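Local coordinates for protein Rna-directed RNA polymerase (Infectious pancreatic necrosis virus, PDB 3ZED) that polymerises RNA on an RNA template from ribonucleoside triphosphates for the virus and, as in related proteins, probably also occurs covalently attached to the genomic RNA, at residues 181-185 with 508-514; 387-391 with 400-404. All coordinates share one frame. Residues are numbered along the deposited sequence.

Interaction 1 (181-185 with 508-514); sequences RNPNK and EEKTGIN. With K (potassium ion), chain K.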
loop_
_atom_site.group_PDB
_atom_site.type_symbol
_atom_site.label_atom_id
_atom_site.label_comp_id
_atom_site.label_asym_id
_atom_site.label_seq_id
_atom_site.Cartn_x
_atom_site.Cartn_y
_atom_site.Cartn_z
ATOM N N ARG B 181 19.210 -6.729 15.151
ATOM C CA ARG B 181 18.881 -7.730 16.176
ATOM C C ARG B 181 18.235 -8.999 15.591
ATOM O O ARG B 181 18.443 -10.092 16.123
ATOM C CB ARG B 181 17.954 -7.115 17.245
ATOM C CG ARG B 181 16.568 -6.672 16.749
ATOM C CD ARG B 181 15.709 -6.262 17.939
ATOM N NE ARG B 181 14.340 -5.923 17.569
ATOM C CZ ARG B 181 13.331 -6.791 17.517
ATOM N NH1 ARG B 181 13.534 -8.071 17.796
ATOM N NH2 ARG B 181 12.119 -6.388 17.165
ATOM N N ASN B 182 17.441 -8.843 14.514
ATOM C CA ASN B 182 16.720 -9.944 13.901
ATOM C C ASN B 182 16.837 -9.832 12.374
ATOM O O ASN B 182 15.912 -9.348 11.709
ATOM C CB ASN B 182 15.248 -9.943 14.400
ATOM C CG ASN B 182 14.448 -11.126 13.918
ATOM O OD1 ASN B 182 14.901 -12.268 13.947
ATOM N ND2 ASN B 182 13.264 -10.866 13.401
ATOM N N PRO B 183 17.994 -10.261 11.804
ATOM C CA PRO B 183 18.184 -10.167 10.345
ATOM C C PRO B 183 17.111 -10.881 9.536
ATOM O O PRO B 183 16.603 -11.930 9.938
ATOM C CB PRO B 183 19.556 -10.834 10.127
ATOM C CG PRO B 183 20.264 -10.676 11.429
ATOM C CD PRO B 183 19.181 -10.873 12.450
ATOM N N ASN B 184 16.775 -10.299 8.378
ATOM C CA ASN B 184 15.773 -10.823 7.457
ATOM C C ASN B 184 16.090 -12.227 7.035
ATOM O O ASN B 184 17.260 -12.602 6.943
ATOM C CB ASN B 184 15.668 -9.939 6.217
ATOM C CG ASN B 184 15.079 -8.590 6.477
ATOM O OD1 ASN B 184 14.525 -8.322 7.547
ATOM N ND2 ASN B 184 15.219 -7.701 5.515
ATOM N N LYS B 185 15.043 -13.012 6.780
ATOM C CA LYS B 185 15.193 -14.379 6.271
ATOM C C LYS B 185 14.333 -14.555 5.043
ATOM O O LYS B 185 13.197 -14.091 5.006
ATOM C CB LYS B 185 14.820 -15.424 7.328
ATOM C CG LYS B 185 15.805 -15.510 8.478
ATOM C CD LYS B 185 15.339 -16.463 9.529
ATOM C CE LYS B 185 16.416 -16.589 10.589
ATOM N NZ LYS B 185 16.110 -17.687 11.518
ATOM N N GLU B 508 9.746 -14.140 15.910
ATOM C CA GLU B 508 10.549 -13.102 15.261
ATOM C C GLU B 508 11.806 -13.726 14.654
ATOM O O GLU B 508 12.054 -13.564 13.457
ATOM C CB GLU B 508 10.944 -11.999 16.246
ATOM C CG GLU B 508 9.898 -10.941 16.533
ATOM C CD GLU B 508 10.511 -9.736 17.229
ATOM O OE1 GLU B 508 11.251 -9.920 18.224
ATOM O OE2 GLU B 508 10.324 -8.610 16.724
ATOM N N GLU B 509 12.567 -14.489 15.475
ATOM C CA GLU B 509 13.781 -15.167 15.051
ATOM C C GLU B 509 13.471 -16.298 14.079
ATOM O O GLU B 509 14.218 -16.484 13.121
ATOM C CB GLU B 509 14.558 -15.692 16.270
ATOM C CG GLU B 509 15.836 -16.439 15.921
ATOM C CD GLU B 509 16.694 -16.890 17.091
ATOM O OE1 GLU B 509 16.229 -16.846 18.255
ATOM O OE2 GLU B 509 17.848 -17.294 16.830
ATOM N N LYS B 510 12.393 -17.057 14.318
ATOM C CA LYS B 510 12.029 -18.171 13.439
ATOM C C LYS B 510 11.715 -17.663 11.996
ATOM O O LYS B 510 12.107 -18.317 11.041
ATOM C CB LYS B 510 10.833 -18.961 14.040
ATOM C CG LYS B 510 10.268 -20.126 13.200
ATOM C CD LYS B 510 11.146 -21.357 13.190
ATOM C CE LYS B 510 10.680 -22.409 12.197
ATOM N NZ LYS B 510 9.672 -23.309 12.810
ATOM N N THR B 511 11.069 -16.485 11.851
ATOM C CA THR B 511 10.644 -15.954 10.548
ATOM C C THR B 511 11.581 -14.877 9.937
ATOM O O THR B 511 11.455 -14.570 8.750
ATOM C CB THR B 511 9.221 -15.351 10.668
ATOM O OG1 THR B 511 9.247 -14.250 11.582
ATOM C CG2 THR B 511 8.168 -16.370 11.096
ATOM N N GLY B 512 12.437 -14.262 10.756
ATOM C CA GLY B 512 13.306 -13.161 10.329
ATOM C C GLY B 512 12.504 -11.873 10.180
ATOM O O GLY B 512 12.997 -10.885 9.621
ATOM N N ILE B 513 11.235 -11.885 10.684
ATOM C CA ILE B 513 10.288 -10.778 10.580
ATOM C C ILE B 513 10.044 -10.203 11.977
ATOM O O ILE B 513 9.576 -10.911 12.869
ATOM C CB ILE B 513 8.968 -11.223 9.866
ATOM C CG1 ILE B 513 9.258 -11.746 8.444
ATOM C CG2 ILE B 513 7.951 -10.058 9.797
ATOM C CD1 ILE B 513 8.181 -12.698 7.840
ATOM N N ASN B 514 10.380 -8.919 12.160
ATOM C CA ASN B 514 10.167 -8.184 13.408
ATOM C C ASN B 514 8.716 -7.782 13.517
ATOM O O ASN B 514 8.116 -7.359 12.529
ATOM C CB ASN B 514 11.047 -6.924 13.459
ATOM C CG ASN B 514 12.531 -7.148 13.424
ATOM O OD1 ASN B 514 13.025 -8.097 12.833
ATOM N ND2 ASN B 514 13.280 -6.243 14.004
HETATM K K K K . 13.913 -8.492 10.221
HETATM O O HOH W 1 16.311 -6.526 13.010
HETATM O O HOH W 2 12.480 -11.299 6.843
HETATM O O HOH W 3 10.520 -14.804 6.086
HETATM O O HOH W 4 14.081 -20.362 10.811
#
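R181 opens the contact with a two-pronged salt bridge: NH1 lies 3.0 Å from OE1 of E508 and NH2 2.9 Å from OE2 of E508, so guanidinium and carboxylate meet edge on. ND2 of N514 sits over the guanidinium face, and NH2 has a second acid, E404. N182 comes next and does two jobs. Its carbonyl O binds the potassium ion K at 2.6 Å, while its side chain turns into the other segment, where ND2 donates to OD1 of N514 (2.8 Å) and, weakly, to the backbone O of E508 (3.0 Å). P183 carries the chain over to N184, whose OD1 reaches K at 2.8 Å while the other end of its amide is held by A408. G512 O at 2.6 Å and N514 OD1 at 2.8 Å from K supply the ligands of 508-514, and V177 and N409 complete a six-oxygen site. The cation bridges two parts of the chain that are far apart in sequence, through neutral oxygens alone. N184 also runs close past G512, its CA making a CA-H...O contact of 3.5 Å with G512 O. A side chain at G512 would clash with K185 N, and the positive phi of G512 suits glycine as the chain leaves the helix. Finally, K185 stretches back along the helix end, and NZ donates to the carbonyl O of E509 (2.8 Å); one water links K185 O to T511 O. In the fold, 181-185 joins helices 164-179 and 187-190, while 508-514 ends helix 507-511, packs T511 and I513 against helix 476-493, and leads into strand 515-521.

Interaction 2 (387-391 with 400-404); sequences ADNIY and SIDLE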
loop_
_atom_site.group_PDB
_atom_site.type_symbol
_atom_site.label_atom_id
_atom_site.label_comp_id
_atom_site.label_asym_id
_atom_site.label_seq_id
_atom_site.Cartn_x
_atom_site.Cartn_y
_atom_site.Cartn_z
ATOM N N ALA B 387 -2.053 -6.662 5.004
ATOM C CA ALA B 387 -0.669 -6.205 4.770
ATOM C C ALA B 387 0.184 -6.454 6.046
ATOM O O ALA B 387 0.199 -7.589 6.525
ATOM C CB ALA B 387 -0.651 -4.723 4.348
ATOM N N ASP B 388 0.803 -5.411 6.645
ATOM C CA ASP B 388 1.622 -5.526 7.868
ATOM C C ASP B 388 0.787 -5.552 9.176
ATOM O O ASP B 388 1.377 -5.530 10.249
ATOM C CB ASP B 388 2.672 -4.393 7.942
ATOM C CG ASP B 388 2.099 -2.984 7.811
ATOM O OD1 ASP B 388 1.076 -2.812 7.089
ATOM O OD2 ASP B 388 2.711 -2.043 8.363
ATOM N N ASN B 389 -0.563 -5.664 9.097
ATOM C CA ASN B 389 -1.411 -5.731 10.292
ATOM C C ASN B 389 -1.972 -7.135 10.517
ATOM O O ASN B 389 -2.617 -7.709 9.628
ATOM C CB ASN B 389 -2.596 -4.738 10.210
ATOM C CG ASN B 389 -2.240 -3.301 9.886
ATOM O OD1 ASN B 389 -2.608 -2.778 8.845
ATOM N ND2 ASN B 389 -1.508 -2.630 10.754
ATOM N N ILE B 390 -1.778 -7.661 11.726
ATOM C CA ILE B 390 -2.332 -8.957 12.138
ATOM C C ILE B 390 -3.263 -8.705 13.315
ATOM O O ILE B 390 -2.928 -7.931 14.215
ATOM C CB ILE B 390 -1.242 -10.006 12.496
ATOM C CG1 ILE B 390 -0.320 -10.290 11.305
ATOM C CG2 ILE B 390 -1.834 -11.307 13.083
ATOM C CD1 ILE B 390 1.103 -10.848 11.719
ATOM N N TYR B 391 -4.433 -9.356 13.302
ATOM C CA TYR B 391 -5.387 -9.302 14.403
ATOM C C TYR B 391 -5.629 -10.710 14.857
ATOM O O TYR B 391 -5.932 -11.565 14.027
ATOM C CB TYR B 391 -6.698 -8.612 13.986
ATOM C CG TYR B 391 -6.459 -7.193 13.521
ATOM C CD1 TYR B 391 -6.313 -6.151 14.442
ATOM C CD2 TYR B 391 -6.296 -6.899 12.167
ATOM C CE1 TYR B 391 -6.053 -4.849 14.020
ATOM C CE2 TYR B 391 -6.051 -5.595 11.736
ATOM C CZ TYR B 391 -5.921 -4.578 12.666
ATOM O OH TYR B 391 -5.668 -3.303 12.241
ATOM N N SER B 400 -3.760 -6.746 18.552
ATOM C CA SER B 400 -3.363 -6.062 17.342
ATOM C C SER B 400 -1.854 -6.176 17.259
ATOM O O SER B 400 -1.159 -5.705 18.164
ATOM C CB SER B 400 -3.825 -4.612 17.362
ATOM O OG SER B 400 -3.422 -3.955 16.176
ATOM N N ILE B 401 -1.361 -6.901 16.242
ATOM C CA ILE B 401 0.064 -7.134 16.035
ATOM C C ILE B 401 0.467 -6.480 14.722
ATOM O O ILE B 401 -0.150 -6.740 13.687
ATOM C CB ILE B 401 0.423 -8.665 16.074
ATOM C CG1 ILE B 401 0.025 -9.308 17.415
ATOM C CG2 ILE B 401 1.910 -8.931 15.756
ATOM C CD1 ILE B 401 -0.967 -10.348 17.270
ATOM N N ASP B 402 1.495 -5.627 14.764
ATOM C CA ASP B 402 1.996 -4.986 13.554
ATOM C C ASP B 402 3.401 -5.396 13.306
ATOM O O ASP B 402 4.196 -5.439 14.252
ATOM C CB ASP B 402 1.948 -3.455 13.656
ATOM C CG ASP B 402 0.563 -2.840 13.600
ATOM O OD1 ASP B 402 -0.402 -3.567 13.273
ATOM O OD2 ASP B 402 0.445 -1.634 13.876
ATOM N N LEU B 403 3.748 -5.602 12.039
ATOM C CA LEU B 403 5.139 -5.853 11.688
ATOM C C LEU B 403 5.912 -4.606 12.043
ATOM O O LEU B 403 5.370 -3.497 11.942
ATOM C CB LEU B 403 5.312 -6.208 10.200
ATOM C CG LEU B 403 4.486 -7.384 9.646
ATOM C CD1 LEU B 403 4.865 -7.664 8.208
ATOM C CD2 LEU B 403 4.591 -8.639 10.533
ATOM N N GLU B 404 7.126 -4.774 12.561
ATOM C CA GLU B 404 7.899 -3.615 12.950
ATOM C C GLU B 404 8.533 -3.047 11.698
ATOM O O GLU B 404 9.354 -3.720 11.089
ATOM C CB GLU B 404 8.937 -3.976 14.027
ATOM C CG GLU B 404 9.866 -2.823 14.367
ATOM C CD GLU B 404 10.981 -3.099 15.358
ATOM O OE1 GLU B 404 11.439 -4.261 15.453
ATOM O OE2 GLU B 404 11.423 -2.132 16.016
HETATM O O HOH W 5 4.836 -2.002 9.893
#
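Three backbone hydrogen bonds carry this antiparallel pairing: I390 N to I401 O at 2.7 Å and I401 N to I390 O at 2.8 Å close the hydrogen-bonded pair, and L403 N to D388 O at 3.0 Å carries the ladder one step beyond, to D388 just ahead of strand 389-394. Beside them, ND2 of N389 donates to OD1 of D402 (2.9 Å), a side-chain bond across a non-hydrogen-bonded pair. A water then ties the D388 carboxylate to the opposite backbone, 2.6 Å from D388 OD2 and 2.6 Å from L403 O. The A387-D388-N389 sequence is the birnavirus ADN version of polymerase motif C, which reads GDD in many other RNA polymerases, and D402 belongs to motif A. Here motif C precedes motif A, the permuted order of this family, yet the hairpin still sets the two side by side, with D388, N389 and D402 grouped at its open end, away from the turn. Packing divides between the two faces of the sheet. I390 and I401 meet on one, CB to CB at 4.2 Å, and CD1 of I390 comes 4.3 Å from CD2 of L403. On the face of N389 and D402, the ring of Y391 meets S400, CE1 to OG at 3.5 Å; the Y391 hydroxyl bonds to the backbone of L561 and D559. The hairpin forms the middle two strands of a four-stranded antiparallel palm sheet, with 382-386 flanking 389-394 and 515-521 flanking 397-403, while helix 476-493 packs on I390 and L403.

Overall arrangement
From the N terminus, the chain leaves helix 164-179 through 181-185 and runs more than 300 residues before 508-514 returns to close the long loop of interaction 1. Interaction 2 is nested inside that loop: 387-391 and 400-404 close a tight hairpin of the palm. The two contacts, centred about 15 Å apart, touch directly. N514 O lies 2.8 Å from E404 N, probably a hydrogen bond, R181 NH2 forms a salt bridge with E404 OE1 at 2.8 Å, and I513 CG2 packs on L403 CD2 at 3.7 Å. The potassium-bound loops are thereby fastened to the end of strand 397-403, beside the start of strand 515-521.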